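Local coordinates for protein nicking enzyme (Staphylococcus aureus, PDB 4HTE) that probably nicks plasmid DNA at the transfer origin as a conjugative relaxase, the chain here being its all-helical C-terminal domain, at residues K112-R117 / E133-E138. Sequence-based numbering, arbitrary orientation.
Sequences KIFITR and EDIVKE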
ATOM      1  N   LYS A 112      15.209 -10.838 -10.500  1.00 77.59           N
ATOM      2  CA  LYS A 112      16.511 -11.456 -10.278  1.00 76.59           C
ATOM      3  C   LYS A 112      17.343 -10.642  -9.294  1.00 72.65           C
ATOM      4  O   LYS A 112      17.804 -11.164  -8.281  1.00 70.72           O
ATOM      5  CB  LYS A 112      17.269 -11.591 -11.599  1.00 73.77           C
ATOM      6  CG  LYS A 112      16.768 -12.706 -12.497  1.00 71.66           C
ATOM      7  CD  LYS A 112      17.472 -12.672 -13.842  1.00 81.19           C
ATOM      8  CE  LYS A 112      17.065 -13.841 -14.721  1.00 86.47           C
ATOM      9  NZ  LYS A 112      17.430 -13.620 -16.150  1.00 88.87           N
ATOM     10  N   ILE A 113      17.530  -9.363  -9.601  1.00 69.16           N
ATOM     11  CA  ILE A 113      18.307  -8.473  -8.748  1.00 66.18           C
ATOM     12  C   ILE A 113      17.849  -8.568  -7.299  1.00 65.32           C
ATOM     13  O   ILE A 113      18.665  -8.714  -6.389  1.00 64.91           O
ATOM     14  CB  ILE A 113      18.180  -7.016  -9.211  1.00 63.41           C
ATOM     15  CG1 ILE A 113      18.897  -6.825 -10.547  1.00 65.34           C
ATOM     16  CG2 ILE A 113      18.765  -6.079  -8.168  1.00 58.03           C
ATOM     17  CD1 ILE A 113      18.456  -5.595 -11.300  1.00 69.27           C
ATOM     18  N   PHE A 114      16.539  -8.481  -7.089  1.00 64.98           N
ATOM     19  CA  PHE A 114      15.976  -8.567  -5.747  1.00 65.65           C
ATOM     20  C   PHE A 114      16.370  -9.881  -5.085  1.00 69.51           C
ATOM     21  O   PHE A 114      16.854  -9.898  -3.955  1.00 72.79           O
ATOM     22  CB  PHE A 114      14.452  -8.443  -5.794  1.00 64.82           C
ATOM     23  CG  PHE A 114      13.807  -8.367  -4.437  1.00 64.17           C
ATOM     24  CD1 PHE A 114      13.789  -7.175  -3.729  1.00 62.46           C
ATOM     25  CD2 PHE A 114      13.212  -9.483  -3.870  1.00 64.26           C
ATOM     26  CE1 PHE A 114      13.197  -7.099  -2.481  1.00 58.62           C
ATOM     27  CE2 PHE A 114      12.616  -9.412  -2.622  1.00 62.23           C
ATOM     28  CZ  PHE A 114      12.609  -8.218  -1.929  1.00 59.31           C
ATOM     29  N   ILE A 115      16.166 -10.982  -5.802  1.00 68.16           N
ATOM     30  CA  ILE A 115      16.473 -12.305  -5.276  1.00 66.35           C
ATOM     31  C   ILE A 115      17.965 -12.447  -5.007  1.00 64.92           C
ATOM     32  O   ILE A 115      18.372 -12.900  -3.940  1.00 65.27           O
ATOM     33  CB  ILE A 115      16.030 -13.408  -6.252  1.00 67.79           C
ATOM     34  CG1 ILE A 115      14.519 -13.327  -6.480  1.00 67.55           C
ATOM     35  CG2 ILE A 115      16.424 -14.777  -5.717  1.00 70.36           C
ATOM     36  CD1 ILE A 115      13.947 -14.461  -7.296  1.00 70.77           C
ATOM     37  N   THR A 116      18.772 -12.056  -5.985  1.00 63.54           N
ATOM     38  CA  THR A 116      20.222 -12.124  -5.865  1.00 63.99           C
ATOM     39  C   THR A 116      20.692 -11.437  -4.591  1.00 65.28           C
ATOM     40  O   THR A 116      21.466 -12.000  -3.820  1.00 67.04           O
ATOM     41  CB  THR A 116      20.911 -11.450  -7.066  1.00 66.53           C
ATOM     42  OG1 THR A 116      20.693 -12.232  -8.247  1.00 72.87           O
ATOM     43  CG2 THR A 116      22.412 -11.311  -6.824  1.00 62.93           C
ATOM     44  N   ARG A 117      20.212 -10.218  -4.377  1.00 62.13           N
ATOM     45  CA  ARG A 117      20.659  -9.397  -3.261  1.00 59.07           C
ATOM     46  C   ARG A 117      20.188  -9.931  -1.913  1.00 59.09           C
ATOM     47  O   ARG A 117      20.874  -9.781  -0.903  1.00 56.82           O
ATOM     48  CB  ARG A 117      20.161  -7.968  -3.451  1.00 61.00           C
ATOM     49  CG  ARG A 117      20.777  -7.269  -4.649  1.00 64.23           C
ATOM     50  CD  ARG A 117      22.245  -6.967  -4.412  1.00 62.19           C
ATOM     51  NE  ARG A 117      22.423  -6.046  -3.295  1.00 62.93           N
ATOM     52  CZ  ARG A 117      23.600  -5.642  -2.830  1.00 65.58           C
ATOM     53  NH1 ARG A 117      24.728  -6.077  -3.375  1.00 60.93           N
ATOM     54  NH2 ARG A 117      23.647  -4.797  -1.811  1.00 71.88           N
ATOM     55  N   GLU A 133      10.621 -19.158  -5.580  1.00 91.92           N
ATOM     56  CA  GLU A 133       9.335 -18.589  -5.967  1.00 90.19           C
ATOM     57  C   GLU A 133       8.768 -17.721  -4.847  1.00 86.78           C
ATOM     58  O   GLU A 133       8.141 -16.693  -5.105  1.00 85.67           O
ATOM     59  CB  GLU A 133       8.346 -19.705  -6.322  1.00 92.95           C
ATOM     60  CG  GLU A 133       6.876 -19.325  -6.183  1.00 92.88           C
ATOM     61  CD  GLU A 133       6.462 -18.191  -7.103  1.00 92.81           C
ATOM     62  OE1 GLU A 133       7.352 -17.532  -7.682  1.00 92.84           O
ATOM     63  OE2 GLU A 133       5.243 -17.962  -7.250  1.00 91.89           O
ATOM     64  N   ASP A 134       8.998 -18.141  -3.607  1.00 85.09           N
ATOM     65  CA  ASP A 134       8.469 -17.440  -2.438  1.00 79.50           C
ATOM     66  C   ASP A 134       9.114 -16.071  -2.241  1.00 71.95           C
ATOM     67  O   ASP A 134       8.444 -15.106  -1.877  1.00 66.10           O
ATOM     68  CB  ASP A 134       8.674 -18.290  -1.181  1.00 80.23           C
ATOM     69  CG  ASP A 134       7.617 -19.367  -1.024  1.00 82.73           C
ATOM     70  OD1 ASP A 134       6.428 -19.080  -1.284  1.00 83.18           O
ATOM     71  OD2 ASP A 134       7.979 -20.499  -0.637  1.00 83.75           O
ATOM     72  N   ILE A 135      10.419 -15.989  -2.478  1.00 74.23           N
ATOM     73  CA  ILE A 135      11.155 -14.755  -2.229  1.00 68.65           C
ATOM     74  C   ILE A 135      10.624 -13.615  -3.101  1.00 67.11           C
ATOM     75  O   ILE A 135      10.591 -12.465  -2.669  1.00 67.27           O
ATOM     76  CB  ILE A 135      12.672 -14.950  -2.457  1.00 68.56           C
ATOM     77  CG1 ILE A 135      13.474 -13.843  -1.766  1.00 68.20           C
ATOM     78  CG2 ILE A 135      12.980 -15.005  -3.936  1.00 75.33           C
ATOM     79  CD1 ILE A 135      13.684 -12.597  -2.604  1.00 70.15           C
ATOM     80  N   VAL A 136      10.199 -13.933  -4.320  1.00 66.97           N
ATOM     81  CA  VAL A 136       9.648 -12.918  -5.215  1.00 67.93           C
ATOM     82  C   VAL A 136       8.357 -12.356  -4.627  1.00 65.69           C
ATOM     83  O   VAL A 136       8.104 -11.153  -4.693  1.00 63.58           O
ATOM     84  CB  VAL A 136       9.380 -13.480  -6.632  1.00 68.65           C
ATOM     85  CG1 VAL A 136       7.882 -13.634  -6.889  1.00 69.29           C
ATOM     86  CG2 VAL A 136      10.012 -12.581  -7.684  1.00 64.90           C
ATOM     87  N   LYS A 137       7.549 -13.237  -4.048  1.00 66.43           N
ATOM     88  CA  LYS A 137       6.315 -12.838  -3.384  1.00 63.14           C
ATOM     89  C   LYS A 137       6.617 -11.741  -2.372  1.00 59.98           C
ATOM     90  O   LYS A 137       5.799 -10.854  -2.140  1.00 58.75           O
ATOM     91  CB  LYS A 137       5.688 -14.046  -2.683  1.00 64.37           C
ATOM     92  CG  LYS A 137       4.330 -13.796  -2.044  1.00 68.87           C
ATOM     93  CD  LYS A 137       3.924 -14.975  -1.167  1.00 72.93           C
ATOM     94  CE  LYS A 137       2.519 -14.822  -0.619  1.00 75.14           C
ATOM     95  NZ  LYS A 137       1.485 -15.029  -1.673  1.00 78.16           N
ATOM     96  N   GLU A 138       7.802 -11.808  -1.772  1.00 61.83           N
ATOM     97  CA  GLU A 138       8.211 -10.831  -0.774  1.00 61.39           C
ATOM     98  C   GLU A 138       8.373  -9.449  -1.400  1.00 58.64           C
ATOM     99  O   GLU A 138       7.883  -8.458  -0.861  1.00 58.27           O
ATOM    100  CB  GLU A 138       9.520 -11.262  -0.108  1.00 64.13           C
ATOM    101  CG  GLU A 138       9.949 -10.393   1.062  1.00 65.20           C
ATOM    102  CD  GLU A 138      11.277 -10.836   1.653  1.00 69.26           C
ATOM    103  OE1 GLU A 138      11.515 -12.061   1.736  1.00 69.83           O
ATOM    104  OE2 GLU A 138      12.085  -9.960   2.027  1.00 70.34           O
TER
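Phe114 swings its CG anti to the backbone N (chi1 -174°), and Ile135 does the same with CG1; chi2 of Ile135 (-88°) then places CD1 at the phenyl ring, between helices 109-122 and 130-152. The two branches of Ile135 divide the work. CD1 sits 3.4 Å from both CD2 and CE2 of Phe114, reaching one side of the ring at a slant, while CG2 turns to Ile115 and lies 3.4 Å from its CG1. The CD1 of Ile115 also meets that methyl, so the Ile135 side chain engages two successive residues of the facing helix. A looser apolar touch, Ile115 CD1 to Val136 CG2 at 4.4 Å, extends the patch.

Beyond the hydrocarbon core, Glu138 brings OE2 to 4.4 Å from Phe114 CZ, a mere brush: that carboxylate oxygen is engaged in a salt bridge with Lys142, one turn further along its own helix. Pro41 and Ile42 of helix 41-58 also pack on Phe114, and Leu132 adds to the cover of Ile115. The backbones come closest at Ile115 and Ile135, whose CA atoms are 6.6 Å apart, and the short helical segments run at 107° to each other. This is a steep helix-helix crossing with a small, buried apolar interface, joining two consecutive helices of the all-helical C-terminal domain.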